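Local coordinates for amidohydrolase (Pseudomonas aeruginosa, PDB 2I5G), which probably acts as a metal-dependent dipeptidase of the membrane dipeptidase (M19) family, with a TIM-barrel fold, at residues E241-I246 / K309-W315; V176-L182 / G206-T211. The protein carries 2 engineered substitutions. All coordinates share one frame; numbering follows the deposited sequence.

Interaction 1: E241-I246 / K309-W315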
ATOM      1  N   GLU A 241       9.771  28.862 -20.244  1.00 10.58           N
ATOM      2  CA  GLU A 241      10.854  28.185 -20.944  1.00 11.99           C
ATOM      3  C   GLU A 241      11.921  27.525 -20.098  1.00 11.45           C
ATOM      4  O   GLU A 241      12.825  26.899 -20.639  1.00 12.38           O
ATOM      5  CB  GLU A 241      11.527  29.130 -21.936  1.00 28.13           C
ATOM      6  CG  GLU A 241      12.048  30.413 -21.342  1.00 31.61           C
ATOM      7  CD  GLU A 241      12.827  31.221 -22.356  1.00 34.69           C
ATOM      8  OE1 GLU A 241      13.983  30.851 -22.640  1.00 36.48           O
ATOM      9  OE2 GLU A 241      12.279  32.214 -22.880  1.00 36.44           O
ATOM     10  N   ASP A 242      11.829  27.642 -18.782  1.00 11.03           N
ATOM     11  CA  ASP A 242      12.837  27.024 -17.930  1.00 10.64           C
ATOM     12  C   ASP A 242      12.368  25.760 -17.209  1.00  9.08           C
ATOM     13  O   ASP A 242      13.180  25.039 -16.633  1.00  7.00           O
ATOM     14  CB  ASP A 242      13.354  28.043 -16.918  1.00 42.29           C
ATOM     15  CG  ASP A 242      14.310  29.052 -17.540  1.00 48.60           C
ATOM     16  OD1 ASP A 242      14.636  30.052 -16.865  1.00 52.00           O
ATOM     17  OD2 ASP A 242      14.745  28.839 -18.694  1.00 50.24           O
ATOM     18  N   ALA A 243      11.069  25.478 -17.261  1.00 12.60           N
ATOM     19  CA  ALA A 243      10.529  24.301 -16.589  1.00 11.72           C
ATOM     20  C   ALA A 243       9.842  23.294 -17.519  1.00 11.67           C
ATOM     21  O   ALA A 243       8.975  22.531 -17.083  1.00 10.67           O
ATOM     22  CB  ALA A 243       9.561  24.742 -15.511  1.00 19.35           C
ATOM     23  N   ILE A 244      10.237  23.278 -18.790  1.00 11.39           N
ATOM     24  CA  ILE A 244       9.629  22.373 -19.757  1.00 10.20           C
ATOM     25  C   ILE A 244      10.660  21.496 -20.470  1.00 10.01           C
ATOM     26  O   ILE A 244      11.774  21.929 -20.744  1.00 10.94           O
ATOM     27  CB  ILE A 244       8.823  23.167 -20.806  1.00  6.50           C
ATOM     28  CG1 ILE A 244       8.021  22.216 -21.682  1.00  6.23           C
ATOM     29  CG2 ILE A 244       9.764  23.996 -21.673  1.00  6.52           C
ATOM     30  CD1 ILE A 244       7.220  22.919 -22.746  1.00  8.98           C
ATOM     31  N   GLY A 245      10.274  20.261 -20.767  1.00  9.92           N
ATOM     32  CA  GLY A 245      11.168  19.338 -21.441  1.00  9.45           C
ATOM     33  C   GLY A 245      10.409  18.233 -22.154  1.00  9.36           C
ATOM     34  O   GLY A 245       9.176  18.254 -22.222  1.00  7.14           O
ATOM     35  N   ILE A 246      11.146  17.256 -22.677  1.00  9.24           N
ATOM     36  CA  ILE A 246      10.541  16.142 -23.392  1.00 10.85           C
ATOM     37  C   ILE A 246      10.456  14.855 -22.579  1.00 12.73           C
ATOM     38  O   ILE A 246      11.370  14.525 -21.824  1.00 13.21           O
ATOM     39  CB  ILE A 246      11.317  15.854 -24.695  1.00  7.92           C
ATOM     40  CG1 ILE A 246      11.121  17.013 -25.666  1.00  8.43           C
ATOM     41  CG2 ILE A 246      10.842  14.551 -25.333  1.00  7.58           C
ATOM     42  CD1 ILE A 246       9.662  17.304 -25.986  1.00  4.37           C
ATOM     43  N   LYS A 309      16.797  24.321 -24.868  1.00 26.99           N
ATOM     44  CA  LYS A 309      16.144  24.112 -23.580  1.00 27.96           C
ATOM     45  C   LYS A 309      15.228  22.903 -23.606  1.00 28.53           C
ATOM     46  O   LYS A 309      15.488  21.897 -22.951  1.00 29.42           O
ATOM     47  CB  LYS A 309      15.298  25.328 -23.195  1.00 24.89           C
ATOM     48  CG  LYS A 309      15.991  26.664 -23.297  1.00 24.06           C
ATOM     49  CD  LYS A 309      17.137  26.759 -22.326  1.00 24.92           C
ATOM     50  CE  LYS A 309      17.424  28.212 -22.009  1.00 25.75           C
ATOM     51  NZ  LYS A 309      16.201  28.896 -21.496  1.00 25.57           N
ATOM     52  N   VAL A 310      14.149  23.022 -24.371  1.00 18.03           N
ATOM     53  CA  VAL A 310      13.154  21.971 -24.474  1.00 18.46           C
ATOM     54  C   VAL A 310      13.717  20.619 -24.877  1.00 18.33           C
ATOM     55  O   VAL A 310      13.206  19.589 -24.448  1.00 21.20           O
ATOM     56  CB  VAL A 310      12.043  22.362 -25.464  1.00 25.17           C
ATOM     57  CG1 VAL A 310      10.972  21.289 -25.487  1.00 25.69           C
ATOM     58  CG2 VAL A 310      11.438  23.699 -25.061  1.00 26.72           C
HETATM   59  N   MSE A 311      14.769  20.603 -25.681  1.00 19.29           N
HETATM   60  CA  MSE A 311      15.317  19.320 -26.102  1.00 19.36           C
HETATM   61  C   MSE A 311      16.184  18.620 -25.061  1.00 17.39           C
HETATM   62  O   MSE A 311      16.396  17.408 -25.156  1.00 16.08           O
HETATM   63  CB  MSE A 311      16.087  19.463 -27.423  1.00 29.71           C
HETATM   64  CG  MSE A 311      15.204  19.806 -28.623  1.00 33.32           C
HETATM   65 SE   MSE A 311      13.618  18.677 -28.790  1.00 40.97          SE
HETATM   66  CE  MSE A 311      14.462  16.995 -29.228  1.00 36.97           C
ATOM     67  N   GLY A 312      16.674  19.356 -24.065  1.00 15.44           N
ATOM     68  CA  GLY A 312      17.500  18.710 -23.061  1.00 14.13           C
ATOM     69  C   GLY A 312      18.121  19.561 -21.972  1.00 14.49           C
ATOM     70  O   GLY A 312      18.111  19.169 -20.805  1.00 14.13           O
ATOM     71  N   GLU A 313      18.673  20.715 -22.332  1.00 15.76           N
ATOM     72  CA  GLU A 313      19.302  21.587 -21.342  1.00 14.01           C
ATOM     73  C   GLU A 313      18.493  21.746 -20.060  1.00 13.61           C
ATOM     74  O   GLU A 313      19.050  21.691 -18.969  1.00 14.31           O
ATOM     75  CB  GLU A 313      19.581  22.964 -21.945  1.00 21.39           C
ATOM     76  CG  GLU A 313      20.656  22.950 -23.018  1.00 24.08           C
ATOM     77  CD  GLU A 313      21.106  24.344 -23.418  1.00 25.20           C
ATOM     78  OE1 GLU A 313      22.061  24.451 -24.224  1.00 24.10           O
ATOM     79  OE2 GLU A 313      20.507  25.329 -22.927  1.00 25.90           O
ATOM     80  N   ASN A 314      17.185  21.943 -20.189  1.00  8.47           N
ATOM     81  CA  ASN A 314      16.333  22.106 -19.021  1.00  8.82           C
ATOM     82  C   ASN A 314      16.337  20.865 -18.119  1.00  9.92           C
ATOM     83  O   ASN A 314      16.357  20.982 -16.892  1.00 10.26           O
ATOM     84  CB  ASN A 314      14.898  22.441 -19.451  1.00 11.31           C
ATOM     85  CG  ASN A 314      14.723  23.914 -19.829  1.00 13.79           C
ATOM     86  OD1 ASN A 314      15.693  24.671 -19.915  1.00 15.48           O
ATOM     87  ND2 ASN A 314      13.478  24.319 -20.058  1.00 13.64           N
ATOM     88  N   TRP A 315      16.317  19.680 -18.719  1.00 11.44           N
ATOM     89  CA  TRP A 315      16.327  18.457 -17.934  1.00 11.22           C
ATOM     90  C   TRP A 315      17.609  18.381 -17.130  1.00 12.41           C
ATOM     91  O   TRP A 315      17.602  18.000 -15.957  1.00 13.45           O
ATOM     92  CB  TRP A 315      16.234  17.231 -18.835  1.00 10.66           C
ATOM     93  CG  TRP A 315      14.891  16.593 -18.835  1.00 10.04           C
ATOM     94  CD1 TRP A 315      14.135  16.274 -19.928  1.00  9.93           C
ATOM     95  CD2 TRP A 315      14.137  16.172 -17.690  1.00  9.68           C
ATOM     96  NE1 TRP A 315      12.958  15.680 -19.533  1.00  8.28           N
ATOM     97  CE2 TRP A 315      12.936  15.606 -18.165  1.00  8.59           C
ATOM     98  CE3 TRP A 315      14.363  16.220 -16.307  1.00 11.06           C
ATOM     99  CZ2 TRP A 315      11.959  15.089 -17.303  1.00  8.95           C
ATOM    100  CZ3 TRP A 315      13.392  15.707 -15.452  1.00  9.26           C
ATOM    101  CH2 TRP A 315      12.205  15.150 -15.956  1.00  8.79           C
TER
HETATM  102  O   HOH W   1      14.066  16.891 -23.350  1.00  2.53           O
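Asn314 makes the central grip: its amide nitrogen ND2 reaches two backbone carbonyls of the chain entering strand 244-246. The bond from ND2 to Glu241 O is 2.7 Å and nearly straight (173° at the hydrogen), lying in the amide plane of Asn314 but coming from above the carbonyl plane of Glu241. The other proton goes to Ile244 O at 3.0 Å, this time in the carbonyl plane on a lone pair. With both N-H groups used, the rotation of the amide is fixed. Trp315 repeats the idea one residue on: the edge of its indole gives NE1 to Ile246 O at 3.0 Å. Beside it, water 1 accepts from Ile246 N and probably donates to Val310 O. Between the polar bonds, Ile244 CG2 packs on Val310 CG2 at 3.8 Å and Ile246 CG1 on the selenium of Met311, a selenomethionine. At the outer end Lys309, bent at chi2 (-64°) and chi4, brings NZ between two acids. Lys309 NZ forms a salt bridge to Asp242 OD2, 3.2 Å away; Glu241 OE1 has its main partner in Arg305, and Lys309 adds a weak bond to it.

Further back, the helix widens: Asn314 N bonds to Lys309 O, making a pi-type turn over 309-313, and Gly312 N reaches the same oxygen from the opposite face of its plane. The 309-315 part of helix 304-323 runs across strand 244-246 at 110°. Ile244 and Ile246 also touch helix 225-239, Ile246 and Met311 meet Leu293 of helix 291-299, and strand 207-210 is the neighbour of 244-246 in the sheet.

Interaction 2: V176-L182 / G206-T211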
ATOM      1  N   VAL A 176      10.234  18.721  -8.163  1.00 14.36           N
ATOM      2  CA  VAL A 176       9.641  17.440  -8.530  1.00 14.69           C
ATOM      3  C   VAL A 176       9.235  17.578  -9.997  1.00 14.88           C
ATOM      4  O   VAL A 176       9.401  18.648 -10.590  1.00 14.68           O
ATOM      5  CB  VAL A 176       8.412  17.102  -7.671  1.00 13.31           C
ATOM      6  CG1 VAL A 176       8.833  16.962  -6.208  1.00 13.19           C
ATOM      7  CG2 VAL A 176       7.356  18.171  -7.832  1.00 14.02           C
ATOM      8  N   CYS A 177       8.700  16.523 -10.593  1.00 22.07           N
ATOM      9  CA  CYS A 177       8.351  16.626 -12.001  1.00 23.14           C
ATOM     10  C   CYS A 177       7.220  15.731 -12.459  1.00 24.94           C
ATOM     11  O   CYS A 177       6.799  14.814 -11.750  1.00 23.64           O
ATOM     12  CB  CYS A 177       9.576  16.285 -12.846  1.00 18.08           C
ATOM     13  SG  CYS A 177      10.069  14.524 -12.689  1.00 19.31           S
ATOM     14  N   TYR A 178       6.734  16.037 -13.658  1.00 31.94           N
ATOM     15  CA  TYR A 178       5.715  15.252 -14.340  1.00 32.39           C
ATOM     16  C   TYR A 178       6.513  14.851 -15.576  1.00 33.33           C
ATOM     17  O   TYR A 178       6.341  15.433 -16.648  1.00 36.09           O
ATOM     18  CB  TYR A 178       4.517  16.097 -14.777  1.00 19.45           C
ATOM     19  CG  TYR A 178       3.561  16.511 -13.678  1.00 19.50           C
ATOM     20  CD1 TYR A 178       3.149  15.604 -12.702  1.00 18.94           C
ATOM     21  CD2 TYR A 178       3.037  17.804 -13.641  1.00 19.07           C
ATOM     22  CE1 TYR A 178       2.238  15.976 -11.712  1.00 17.99           C
ATOM     23  CE2 TYR A 178       2.127  18.186 -12.660  1.00 18.86           C
ATOM     24  CZ  TYR A 178       1.731  17.267 -11.699  1.00 19.69           C
ATOM     25  OH  TYR A 178       0.828  17.645 -10.732  1.00 17.49           O
ATOM     26  N   SER A 179       7.411  13.881 -15.405  1.00 16.46           N
ATOM     27  CA  SER A 179       8.276  13.404 -16.481  1.00 12.14           C
ATOM     28  C   SER A 179       7.577  13.244 -17.822  1.00  9.17           C
ATOM     29  O   SER A 179       8.169  13.522 -18.862  1.00  7.55           O
ATOM     30  CB  SER A 179       8.928  12.070 -16.090  1.00 13.35           C
ATOM     31  OG  SER A 179       7.962  11.046 -15.929  1.00 13.84           O
ATOM     32  N   HIS A 180       6.324  12.802 -17.802  1.00  7.57           N
ATOM     33  CA  HIS A 180       5.583  12.612 -19.041  1.00  7.63           C
ATOM     34  C   HIS A 180       4.073  12.786 -18.892  1.00  8.71           C
ATOM     35  O   HIS A 180       3.386  11.927 -18.342  1.00  9.54           O
ATOM     36  CB  HIS A 180       5.895  11.226 -19.635  1.00  7.67           C
ATOM     37  CG  HIS A 180       5.535  10.074 -18.744  1.00  6.97           C
ATOM     38  ND1 HIS A 180       6.162   9.831 -17.541  1.00  7.98           N
ATOM     39  CD2 HIS A 180       4.621   9.085 -18.895  1.00  7.53           C
ATOM     40  CE1 HIS A 180       5.651   8.743 -16.991  1.00  7.19           C
ATOM     41  NE2 HIS A 180       4.716   8.270 -17.793  1.00  7.32           N
ATOM     42  N   CYS A 181       3.551  13.901 -19.392  1.00  1.69           N
ATOM     43  CA  CYS A 181       2.118  14.161 -19.310  1.00  1.74           C
ATOM     44  C   CYS A 181       1.657  15.137 -20.386  1.00  1.14           C
ATOM     45  O   CYS A 181       2.460  15.696 -21.125  1.00  1.14           O
ATOM     46  CB  CYS A 181       1.766  14.728 -17.942  1.00 24.38           C
ATOM     47  SG  CYS A 181       2.464  16.362 -17.700  1.00 31.67           S
ATOM     48  N   LEU A 182       0.350  15.334 -20.464  1.00  8.80           N
ATOM     49  CA  LEU A 182      -0.229  16.232 -21.443  1.00  7.62           C
ATOM     50  C   LEU A 182      -1.291  17.102 -20.799  1.00  7.43           C
ATOM     51  O   LEU A 182      -1.886  16.725 -19.793  1.00  7.58           O
ATOM     52  CB  LEU A 182      -0.826  15.428 -22.592  1.00  9.30           C
ATOM     53  CG  LEU A 182       0.211  14.869 -23.563  1.00 11.16           C
ATOM     54  CD1 LEU A 182      -0.459  13.960 -24.590  1.00 12.30           C
ATOM     55  CD2 LEU A 182       0.914  16.033 -24.245  1.00 11.86           C
ATOM     56  N   GLY A 206       8.968  23.519 -10.016  1.00 15.68           N
ATOM     57  CA  GLY A 206       8.842  22.212 -10.637  1.00 15.09           C
ATOM     58  C   GLY A 206       9.232  22.144 -12.103  1.00 15.48           C
ATOM     59  O   GLY A 206       9.552  23.159 -12.732  1.00 14.89           O
ATOM     60  N   PHE A 207       9.198  20.933 -12.652  1.00 11.02           N
ATOM     61  CA  PHE A 207       9.562  20.704 -14.043  1.00  9.27           C
ATOM     62  C   PHE A 207       8.462  19.896 -14.712  1.00  8.25           C
ATOM     63  O   PHE A 207       7.751  19.143 -14.048  1.00 10.39           O
ATOM     64  CB  PHE A 207      10.884  19.933 -14.103  1.00  9.91           C
ATOM     65  CG  PHE A 207      11.456  19.818 -15.482  1.00 10.41           C
ATOM     66  CD1 PHE A 207      12.041  20.919 -16.102  1.00 11.03           C
ATOM     67  CD2 PHE A 207      11.377  18.618 -16.182  1.00 10.79           C
ATOM     68  CE1 PHE A 207      12.534  20.824 -17.399  1.00 12.73           C
ATOM     69  CE2 PHE A 207      11.866  18.515 -17.476  1.00 11.92           C
ATOM     70  CZ  PHE A 207      12.444  19.615 -18.087  1.00 12.86           C
ATOM     71  N   VAL A 208       8.319  20.045 -16.024  1.00  6.09           N
ATOM     72  CA  VAL A 208       7.288  19.310 -16.752  1.00  5.49           C
ATOM     73  C   VAL A 208       7.751  18.784 -18.103  1.00  5.75           C
ATOM     74  O   VAL A 208       8.087  19.558 -18.995  1.00  5.33           O
ATOM     75  CB  VAL A 208       6.048  20.183 -17.017  1.00  9.16           C
ATOM     76  CG1 VAL A 208       5.058  19.418 -17.904  1.00  7.72           C
ATOM     77  CG2 VAL A 208       5.406  20.598 -15.696  1.00  8.53           C
ATOM     78  N   GLY A 209       7.761  17.463 -18.244  1.00 14.26           N
ATOM     79  CA  GLY A 209       8.144  16.853 -19.505  1.00 13.31           C
ATOM     80  C   GLY A 209       6.867  16.506 -20.260  1.00 14.30           C
ATOM     81  O   GLY A 209       6.041  15.731 -19.768  1.00 13.65           O
ATOM     82  N   VAL A 210       6.690  17.088 -21.445  1.00 10.75           N
ATOM     83  CA  VAL A 210       5.497  16.837 -22.248  1.00 10.86           C
ATOM     84  C   VAL A 210       5.641  15.530 -23.011  1.00 13.30           C
ATOM     85  O   VAL A 210       6.679  15.268 -23.616  1.00 12.38           O
ATOM     86  CB  VAL A 210       5.246  17.975 -23.250  1.00  2.48           C
ATOM     87  CG1 VAL A 210       3.920  17.772 -23.943  1.00  1.15           C
ATOM     88  CG2 VAL A 210       5.265  19.308 -22.533  1.00  2.07           C
ATOM     89  N   THR A 211       4.591  14.714 -22.973  1.00 17.98           N
ATOM     90  CA  THR A 211       4.585  13.418 -23.644  1.00 20.18           C
ATOM     91  C   THR A 211       3.792  13.453 -24.950  1.00 21.96           C
ATOM     92  O   THR A 211       3.170  14.462 -25.282  1.00 21.16           O
ATOM     93  CB  THR A 211       3.984  12.328 -22.733  1.00 22.96           C
ATOM     94  OG1 THR A 211       4.201  11.042 -23.325  1.00 24.37           O
ATOM     95  CG2 THR A 211       2.482  12.550 -22.547  1.00 21.46           C
TER
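Strands 177-181 and 207-210 pair in parallel, Cys177 beside Phe207 and Tyr178 beside Val208, as the two strands of a beta-alpha-beta unit whose helix is 195-203; this is the repeating element of a TIM barrel. Backbone bonds alternate along the pair: Phe207 N to Val176 O at 3.1 Å, Tyr178 N to Phe207 O, then Gly209 N to Tyr178 O at 2.9 Å. The chain next turns a corner at Ser179 and His180, and the register slips by one residue, a beta bulge. Beyond it Cys181 N bonds to Gly209 O at 3.1 Å and Thr211 N to Cys181 O. Gly209 sits right at the bulge, where its CA makes a C-H...O contact with Ser179 O, and its own O receives one from His180 CA.

The side chains pack closely round Leu182 and Thr211, and more sparsely round Val176 and Cys177. Leu182 holds CG beside its backbone N (chi1 -76°), which carries its branch across Val210 and Thr211 at about a right angle, CD2 lying 3.5 Å from Val210 CG1. His180 CB rests on Thr211 CB at 3.8 Å, and the Thr211 hydroxyl finds its main partner in Thr248 O. Val176, by contrast, points away from 206-211 and lies on Cys155 of strand 154-156. Cys177 CB and Phe207 CB are 4.1 Å apart, and Tyr178 offers only a ring edge to Val208. The loose end is nevertheless buried, so neither end faces solvent. At the corner, where His159 takes His180 NE2, the Ser179 hydroxyl reaches forward to the next residue, OG lying 2.7 Å from His180 ND1 in a hydrogen bond that either could donate.

Both contacts involve neighbouring parallel strands of the barrel, with 207-210 lying between 177-181 and 244-246. Interaction 2 is strand on strand, wholly buried near the middle of the chain, and depends on backbone bonds. Interaction 1 is strand on helix, farther from the centre, and relies on polar side chains that reach backbone carbonyls, with a salt-bridge network at its more exposed rim. They meet directly: Ala243 O and Val208 N lie 2.8 Å apart and Gly245 O and Val210 N 2.9 Å, both probable hydrogen bonds. The rings of Trp315 and Phe207 also pack together, so helix 304-323, one side of interaction 1, also packs on strand 207-210 of interaction 2.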